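Local coordinates for Serine/threonine-protein kinase Tel1 (Chaetomium thermophilum, PDB 6SKY) that probably acts as a DNA damage-sensing serine/threonine kinase of the ATM subfamily, phosphorylating [ST]-Q sites in proteins to activate checkpoint signalling, at residues A2708-V2713 with T2928-L2933. Numbering follows the deposited sequence.
Sequences AVYRRV and TSVSNL
Y2710 of helix 2703-2714 packs against V2930 and L2933 of the short helix 2930-2933, while R2711 beside it reaches V2930 alone, a packing of the FATC region against the kinase domain of this PIKK-family enzyme. No hydrogen bond links the two segments; the contact is largely van der Waals and small, burying 226 Å² in all. V2930 sits between the two long side chains, and its CG1 makes the closest approaches to both. V2930 CG1 lies near the plane of the Y2710 ring, at its edge, 3.7 Å from Y2710 CD1. The same methyl, V2930 CG1, stands 4.0 Å from R2711 CZ, over the centre of one guanidinium face, so a flat cation presents a face rather than its N-H edges to a hydrocarbon. A beta-branched valine suits this notch, being short and compact. Its CG1 points anti to the backbone N (chi1 172°), towards helix 2703-2714.

Tyrosine supplies a phenol long enough to reach from its helix backbone to L2933. With CG anti to its own backbone N (chi1 178°), the ring extends from the helix until Y2710 OH lies 3.7 Å from L2933 CB. Leucine offers that oxygen an apolar flank, while L2933 O lies 4.0 Å above the plane of the Y2710 ring, nearest CE2. The hydroxyl of this buried tyrosine has a weak hydrogen bond to A2942 O near the C-terminus, and I2695 of helix 2688-2697 and A2934 also touch the tyrosine side chain. R2711, by contrast, is exposed at the border.

Behind the contact, the turn carrying V2930 and L2933 starts at S2929 in the N-cap position. There S2929 O accepts two backbone bonds, from L2933 N at 3.0 Å and from N2932 N at 3.2 Å.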
loop_
_atom_site.group_PDB
_atom_site.type_symbol
_atom_site.label_atom_id
_atom_site.label_comp_id
_atom_site.label_asym_id
_atom_site.label_seq_id
_atom_site.Cartn_x
_atom_site.Cartn_y
_atom_site.Cartn_z
ATOM N N ALA A 2708 -26.168 34.982 12.170
ATOM C CA ALA A 2708 -26.062 35.744 13.408
ATOM C C ALA A 2708 -27.121 35.320 14.414
ATOM O O ALA A 2708 -26.825 35.158 15.603
ATOM C CB ALA A 2708 -26.171 37.233 13.114
ATOM N N VAL A 2709 -28.358 35.125 13.956
ATOM C CA VAL A 2709 -29.422 34.679 14.849
ATOM C C VAL A 2709 -29.129 33.284 15.376
ATOM O O VAL A 2709 -29.387 32.977 16.544
ATOM C CB VAL A 2709 -30.777 34.738 14.127
ATOM C CG1 VAL A 2709 -31.823 34.001 14.913
ATOM C CG2 VAL A 2709 -31.190 36.168 13.940
ATOM N N TYR A 2710 -28.564 32.423 14.533
ATOM C CA TYR A 2710 -28.254 31.073 14.977
ATOM C C TYR A 2710 -27.162 31.071 16.037
ATOM O O TYR A 2710 -27.255 30.335 17.024
ATOM C CB TYR A 2710 -27.849 30.220 13.788
ATOM C CG TYR A 2710 -27.457 28.826 14.161
ATOM C CD1 TYR A 2710 -26.133 28.454 14.203
ATOM C CD2 TYR A 2710 -28.409 27.882 14.474
ATOM C CE1 TYR A 2710 -25.771 27.196 14.543
ATOM C CE2 TYR A 2710 -28.052 26.619 14.815
ATOM C CZ TYR A 2710 -26.731 26.282 14.848
ATOM O OH TYR A 2710 -26.349 25.016 15.190
ATOM N N ARG A 2711 -26.115 31.875 15.853
ATOM C CA ARG A 2711 -25.088 31.965 16.884
ATOM C C ARG A 2711 -25.661 32.514 18.179
ATOM O O ARG A 2711 -25.352 32.016 19.268
ATOM C CB ARG A 2711 -23.933 32.834 16.416
ATOM C CG ARG A 2711 -23.103 32.226 15.330
ATOM C CD ARG A 2711 -21.917 33.104 15.048
ATOM N NE ARG A 2711 -21.275 32.771 13.786
ATOM C CZ ARG A 2711 -20.274 31.911 13.669
ATOM N NH1 ARG A 2711 -19.746 31.667 12.481
ATOM N NH2 ARG A 2711 -19.802 31.295 14.741
ATOM N N ARG A 2712 -26.506 33.539 18.081
ATOM C CA ARG A 2712 -27.114 34.107 19.275
ATOM C C ARG A 2712 -27.969 33.083 20.006
ATOM O O ARG A 2712 -28.021 33.077 21.238
ATOM C CB ARG A 2712 -27.950 35.321 18.893
ATOM C CG ARG A 2712 -28.458 36.124 20.057
ATOM C CD ARG A 2712 -29.691 36.916 19.678
ATOM N NE ARG A 2712 -29.748 37.206 18.249
ATOM C CZ ARG A 2712 -29.067 38.178 17.650
ATOM N NH1 ARG A 2712 -29.186 38.364 16.344
ATOM N NH2 ARG A 2712 -28.257 38.953 18.355
ATOM N N VAL A 2713 -28.654 32.214 19.269
ATOM C CA VAL A 2713 -29.531 31.240 19.911
ATOM C C VAL A 2713 -28.733 30.095 20.519
ATOM O O VAL A 2713 -29.056 29.622 21.610
ATOM C CB VAL A 2713 -30.584 30.732 18.911
ATOM C CG1 VAL A 2713 -30.804 29.249 19.066
ATOM C CG2 VAL A 2713 -31.880 31.462 19.123
ATOM N N THR A 2928 -20.915 19.580 10.906
ATOM C CA THR A 2928 -20.897 20.374 12.126
ATOM C C THR A 2928 -20.673 21.853 11.862
ATOM O O THR A 2928 -20.491 22.616 12.810
ATOM C CB THR A 2928 -19.821 19.861 13.082
ATOM O OG1 THR A 2928 -18.588 19.717 12.383
ATOM C CG2 THR A 2928 -20.201 18.529 13.659
ATOM N N SER A 2929 -20.700 22.276 10.606
ATOM C CA SER A 2929 -20.394 23.654 10.257
ATOM C C SER A 2929 -21.537 24.580 10.634
ATOM O O SER A 2929 -22.701 24.288 10.370
ATOM C CB SER A 2929 -20.115 23.754 8.764
ATOM O OG SER A 2929 -19.830 25.080 8.384
ATOM N N VAL A 2930 -21.199 25.715 11.246
ATOM C CA VAL A 2930 -22.225 26.655 11.683
ATOM C C VAL A 2930 -22.869 27.353 10.495
ATOM O O VAL A 2930 -24.028 27.766 10.564
ATOM C CB VAL A 2930 -21.622 27.661 12.677
ATOM C CG1 VAL A 2930 -22.602 28.764 12.993
ATOM C CG2 VAL A 2930 -21.225 26.953 13.945
ATOM N N SER A 2931 -22.155 27.481 9.384
ATOM C CA SER A 2931 -22.749 28.091 8.208
ATOM C C SER A 2931 -23.651 27.137 7.444
ATOM O O SER A 2931 -24.420 27.586 6.593
ATOM C CB SER A 2931 -21.658 28.615 7.284
ATOM O OG SER A 2931 -20.981 27.556 6.644
ATOM N N ASN A 2932 -23.564 25.838 7.711
ATOM C CA ASN A 2932 -24.495 24.877 7.140
ATOM C C ASN A 2932 -25.670 24.604 8.051
ATOM O O ASN A 2932 -26.773 24.350 7.567
ATOM C CB ASN A 2932 -23.794 23.553 6.853
ATOM C CG ASN A 2932 -22.747 23.675 5.803
ATOM O OD1 ASN A 2932 -22.460 24.765 5.326
ATOM N ND2 ASN A 2932 -22.156 22.557 5.430
ATOM N N LEU A 2933 -25.453 24.643 9.359
ATOM C CA LEU A 2933 -26.517 24.392 10.312
ATOM C C LEU A 2933 -27.417 25.595 10.508
ATOM O O LEU A 2933 -28.535 25.437 10.998
ATOM C CB LEU A 2933 -25.925 23.969 11.653
ATOM C CG LEU A 2933 -25.201 22.629 11.712
ATOM C CD1 LEU A 2933 -24.607 22.449 13.066
ATOM C CD2 LEU A 2933 -26.146 21.503 11.424
#